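Local coordinates for BspA (BspA_V) (Streptococcus agalactiae serotype III, PDB 5DZ8), which probably mediates bacterial adhesion as a cell wall-anchored polypeptide of the antigen I/II family, of which this chain is the variable domain, at residues 74-79 and 145-150; 51-56 and 98-103. One frame throughout, in Å; residues are numbered along the deposited sequence.

Interaction 1: 74-79 and 145-150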
# COMPACT_ATOMS: atom_id res chain seq x y z
N ASP A 74 -31.96 7.21 -3.76
CA ASP A 74 -31.83 6.97 -5.20
C ASP A 74 -30.39 6.75 -5.60
O ASP A 74 -30.08 5.71 -6.18
CB ASP A 74 -32.46 8.10 -5.99
CG ASP A 74 -33.96 8.21 -5.72
OD1 ASP A 74 -34.66 7.16 -5.80
OD2 ASP A 74 -34.43 9.33 -5.34
N SER A 75 -29.52 7.67 -5.20
CA SER A 75 -28.13 7.58 -5.52
C SER A 75 -27.31 8.48 -4.61
O SER A 75 -27.87 9.20 -3.81
CB SER A 75 -27.97 8.04 -6.97
OG SER A 75 -28.32 9.42 -7.04
N VAL A 76 -26.00 8.48 -4.79
CA VAL A 76 -25.13 9.37 -4.08
C VAL A 76 -24.06 9.93 -5.01
O VAL A 76 -23.47 9.19 -5.77
CB VAL A 76 -24.49 8.71 -2.86
CG1 VAL A 76 -23.74 7.42 -3.23
CG2 VAL A 76 -23.55 9.69 -2.17
N THR A 77 -23.86 11.26 -4.96
CA THR A 77 -22.97 11.89 -5.85
C THR A 77 -21.78 12.38 -5.09
O THR A 77 -21.95 13.01 -4.07
CB THR A 77 -23.66 13.06 -6.57
OG1 THR A 77 -24.72 12.53 -7.36
CG2 THR A 77 -22.68 13.75 -7.52
N LEU A 78 -20.59 12.08 -5.56
CA LEU A 78 -19.39 12.72 -5.06
C LEU A 78 -18.97 13.90 -5.96
O LEU A 78 -18.82 13.72 -7.16
CB LEU A 78 -18.24 11.74 -4.94
CG LEU A 78 -18.31 10.57 -3.94
CD1 LEU A 78 -18.70 10.95 -2.51
CD2 LEU A 78 -19.25 9.49 -4.44
N TYR A 79 -18.73 15.05 -5.35
CA TYR A 79 -18.34 16.26 -6.05
C TYR A 79 -16.84 16.40 -6.06
O TYR A 79 -16.21 16.23 -7.10
CB TYR A 79 -18.97 17.50 -5.41
CG TYR A 79 -20.50 17.59 -5.46
CD1 TYR A 79 -21.25 16.99 -6.45
CD2 TYR A 79 -21.18 18.36 -4.51
CE1 TYR A 79 -22.63 17.10 -6.46
CE2 TYR A 79 -22.55 18.50 -4.53
CZ TYR A 79 -23.28 17.86 -5.49
OH TYR A 79 -24.62 18.02 -5.46
N GLU A 145 -24.34 1.29 4.12
CA GLU A 145 -23.16 1.62 3.30
C GLU A 145 -23.55 2.14 1.94
O GLU A 145 -24.36 1.54 1.24
CB GLU A 145 -22.31 0.39 3.09
CG GLU A 145 -21.03 0.60 2.32
CD GLU A 145 -20.21 -0.68 2.25
OE1 GLU A 145 -20.80 -1.75 1.93
OE2 GLU A 145 -19.00 -0.63 2.53
N VAL A 146 -23.02 3.30 1.57
CA VAL A 146 -23.29 3.85 0.23
C VAL A 146 -22.03 3.98 -0.59
O VAL A 146 -22.12 4.08 -1.81
CB VAL A 146 -24.12 5.17 0.28
CG1 VAL A 146 -25.48 4.90 0.94
CG2 VAL A 146 -23.41 6.23 1.12
N PHE A 147 -20.86 4.04 0.05
CA PHE A 147 -19.59 3.89 -0.65
C PHE A 147 -18.51 3.57 0.32
O PHE A 147 -18.78 3.55 1.51
CB PHE A 147 -19.24 5.12 -1.52
CG PHE A 147 -19.15 6.44 -0.77
CD1 PHE A 147 -17.99 6.83 -0.16
CD2 PHE A 147 -20.20 7.31 -0.75
CE1 PHE A 147 -17.90 8.04 0.47
CE2 PHE A 147 -20.14 8.52 -0.10
CZ PHE A 147 -19.00 8.88 0.54
N LYS A 148 -17.30 3.27 -0.17
CA LYS A 148 -16.18 2.96 0.72
C LYS A 148 -15.12 3.96 0.52
O LYS A 148 -15.07 4.54 -0.52
CB LYS A 148 -15.58 1.59 0.44
CG LYS A 148 -16.50 0.43 0.69
CD LYS A 148 -15.72 -0.87 0.63
CE LYS A 148 -16.60 -2.06 0.32
NZ LYS A 148 -17.38 -2.44 1.50
N ILE A 149 -14.25 4.08 1.52
CA ILE A 149 -13.13 5.02 1.54
C ILE A 149 -11.85 4.36 2.04
O ILE A 149 -11.90 3.61 3.03
CB ILE A 149 -13.38 6.20 2.48
CG1 ILE A 149 -14.60 7.00 2.03
CG2 ILE A 149 -12.21 7.17 2.44
CD1 ILE A 149 -15.26 7.76 3.18
N HIS A 150 -10.73 4.64 1.37
CA HIS A 150 -9.40 4.21 1.78
C HIS A 150 -8.52 5.45 1.97
O HIS A 150 -8.41 6.31 1.12
CB HIS A 150 -8.70 3.26 0.79
CG HIS A 150 -9.42 1.98 0.53
ND1 HIS A 150 -9.10 1.14 -0.52
CD2 HIS A 150 -10.47 1.39 1.17
CE1 HIS A 150 -9.92 0.10 -0.52
NE2 HIS A 150 -10.75 0.22 0.51
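Leu78 brings its CD1 methyl obliquely against the Phe147 ring: CD1 lies 3.7 Å from Phe147 CZ and 4.1 Å from the ring centroid, 30° off the ring normal, an off-centre CH-pi contact. The same ring is met at its edge by Val76, whose CG2 is 4.2 Å from Phe147 CE2 and near the ring plane. Two aliphatic side chains of one strand thus take different parts of a single aromatic group. Val76 divides its branches: CG2, anti to the backbone N, goes to the ring, while CG1 turns to Val146, with CG1 4.2 Å from Val146 CB and 4.0 Å from Val146 O. The Phe147 ring gets its position from a chi1 of 58°, which places CG between the backbone N and the carbonyl carbon.

The two strand segments run at 27° to each other with their axes 8.3 Å apart at closest approach, too far for backbone pairing and right for two sheets packed face to face in a beta sandwich. Strand 69-85 belongs to the six-stranded antiparallel sheet and strand 144-167 to the three-stranded one. Leu53 and Phe35 also touch Phe147, and Leu129 packs on both valines, so side chains from three other strands of the larger sheet join the contact. On its outer flank, 145-150 pairs antiparallel with a strand of the second subunit, which carries the smaller sheet across the interface; there Glu145 is salt-bridged through OE2 to Lys148 NZ at 2.6 Å, and the same OE2 is also hydrogen-bonded to Ser160 OG of the second subunit.

Interaction 2: 51-56 and 98-103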
# COMPACT_ATOMS: atom_id res chain seq x y z
N GLY A 51 -8.09 17.04 4.58
CA GLY A 51 -8.76 16.49 3.43
C GLY A 51 -10.24 16.78 3.60
O GLY A 51 -10.73 16.87 4.70
N LYS A 52 -10.92 16.97 2.50
CA LYS A 52 -12.32 17.28 2.46
C LYS A 52 -12.93 16.56 1.26
O LYS A 52 -12.48 16.73 0.13
CB LYS A 52 -12.53 18.77 2.28
CG LYS A 52 -14.00 19.19 2.31
CD LYS A 52 -14.31 20.50 1.61
CE LYS A 52 -13.64 21.66 2.29
NZ LYS A 52 -14.24 21.85 3.63
N LEU A 53 -13.93 15.73 1.54
CA LEU A 53 -14.73 15.08 0.51
C LEU A 53 -16.16 15.64 0.58
O LEU A 53 -16.80 15.52 1.63
CB LEU A 53 -14.80 13.58 0.77
CG LEU A 53 -15.49 12.71 -0.29
CD1 LEU A 53 -14.71 12.67 -1.60
CD2 LEU A 53 -15.64 11.29 0.25
N THR A 54 -16.63 16.21 -0.52
CA THR A 54 -17.96 16.78 -0.65
C THR A 54 -18.80 15.93 -1.58
O THR A 54 -18.30 15.31 -2.48
CB THR A 54 -17.90 18.18 -1.27
OG1 THR A 54 -17.08 18.12 -2.44
CG2 THR A 54 -17.26 19.15 -0.28
N GLY A 55 -20.09 15.94 -1.32
CA GLY A 55 -21.01 15.16 -2.09
C GLY A 55 -22.47 15.41 -1.75
O GLY A 55 -22.77 16.29 -1.01
N LYS A 56 -23.36 14.60 -2.27
CA LYS A 56 -24.77 14.74 -2.00
C LYS A 56 -25.47 13.43 -2.18
O LYS A 56 -25.32 12.79 -3.21
CB LYS A 56 -25.39 15.70 -2.95
CG LYS A 56 -26.80 16.09 -2.53
CD LYS A 56 -27.33 17.09 -3.51
CE LYS A 56 -28.76 17.49 -3.17
NZ LYS A 56 -29.62 16.30 -3.20
N PHE A 98 -5.54 8.06 -1.28
CA PHE A 98 -6.92 8.22 -0.97
C PHE A 98 -7.72 7.57 -2.08
O PHE A 98 -7.45 7.82 -3.27
CB PHE A 98 -7.29 9.71 -0.84
CG PHE A 98 -8.70 9.92 -0.36
CD1 PHE A 98 -9.00 9.92 1.00
CD2 PHE A 98 -9.72 10.08 -1.25
CE1 PHE A 98 -10.30 10.10 1.44
CE2 PHE A 98 -11.02 10.25 -0.83
CZ PHE A 98 -11.32 10.24 0.53
N ARG A 99 -8.68 6.72 -1.70
CA ARG A 99 -9.56 6.08 -2.66
C ARG A 99 -11.01 6.14 -2.23
O ARG A 99 -11.31 6.06 -1.07
CB ARG A 99 -9.27 4.60 -2.89
CG ARG A 99 -7.89 4.21 -3.33
CD ARG A 99 -7.89 2.74 -3.80
NE ARG A 99 -6.51 2.27 -3.90
CZ ARG A 99 -5.72 1.96 -2.87
NH1 ARG A 99 -6.15 2.03 -1.63
NH2 ARG A 99 -4.47 1.60 -3.08
N VAL A 100 -11.87 6.20 -3.21
CA VAL A 100 -13.29 6.02 -3.03
C VAL A 100 -13.68 4.84 -3.89
O VAL A 100 -13.23 4.69 -5.02
CB VAL A 100 -14.09 7.27 -3.47
CG1 VAL A 100 -15.56 7.08 -3.28
CG2 VAL A 100 -13.60 8.49 -2.73
N LEU A 101 -14.51 3.99 -3.32
CA LEU A 101 -15.00 2.83 -4.04
C LEU A 101 -16.47 2.69 -3.83
O LEU A 101 -17.02 3.20 -2.86
CB LEU A 101 -14.31 1.54 -3.56
CG LEU A 101 -12.80 1.52 -3.35
CD1 LEU A 101 -12.46 2.06 -1.98
CD2 LEU A 101 -12.26 0.11 -3.44
N THR A 102 -17.10 1.91 -4.69
CA THR A 102 -18.51 1.62 -4.56
C THR A 102 -18.73 0.70 -3.36
O THR A 102 -17.78 0.13 -2.82
CB THR A 102 -19.04 0.88 -5.79
OG1 THR A 102 -18.27 -0.32 -5.94
CG2 THR A 102 -18.91 1.75 -7.03
N LYS A 103 -19.97 0.57 -2.93
CA LYS A 103 -20.31 -0.51 -1.99
C LYS A 103 -19.77 -1.88 -2.34
O LYS A 103 -19.54 -2.68 -1.44
CB LYS A 103 -21.77 -0.82 -2.01
CG LYS A 103 -22.65 0.17 -1.38
CD LYS A 103 -24.06 -0.25 -1.79
CE LYS A 103 -24.32 0.08 -3.24
NZ LYS A 103 -25.50 -0.63 -3.75
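This is a purely apolar contact between the two sheets of the beta sandwich, placed near the centre of the domain and formed by one leucine set against two side chains of the opposing strand. Leu53 of the larger sheet reaches Phe98 and Val100 of the smaller one, all three being buried. The two Leu53 methyls divide the contact: CD2 stands 4.5 Å from Phe98 CZ, and CD1 is 4.5 Å from Val100 CG2. With chi1 at -174° the Leu53 CG is anti to the backbone N, and the forked end projects into the interior with one methyl for each partner.

The approach to Phe98 is at the ring edge, near its plane, so the methyl meets the rim of the aromatic group. Both separations exceed close van der Waals contact, and with 91 Å² buried in all the direct touch between these segments is slight. The nearest CA pair, Leu53 and Val100, is 9.8 Å apart, a separation spanned by side chains and consistent with sheet-on-sheet packing. Phe98 and Val100, two residues apart on an extended strand, both direct their side chains to this interior face.

Other groups share in the packing: Phe98 stacks its ring with Tyr81 and touches Ile149 and Phe109, while Ile108 lies against Val100. Strand 47-63 runs between strands 34-42 and 69-85 in its sheet, and strand 94-101 is the middle strand of the other, between 107-113 and 144-167.

Overall arrangement
Both contacts are buried and join the same two sheets, with centres about 6 Å apart, and their segments alternate along the chain. Each sheet lends neighbouring strands: Thr77 N lies 2.7 Å from Lys56 O in the larger one and Lys148 N lies 2.7 Å from Leu101 O in the smaller, both probable hydrogen bonds that tie interaction 1 to interaction 2. The chemistry is apolar in each case, but interaction 1 buries 165 Å² and includes an off-centre CH-pi contact, whereas interaction 2 is sparser. Their surroundings differ too: the 145-150 segment borders the second subunit, while neither segment of interaction 2 touches another protein chain of the assembly.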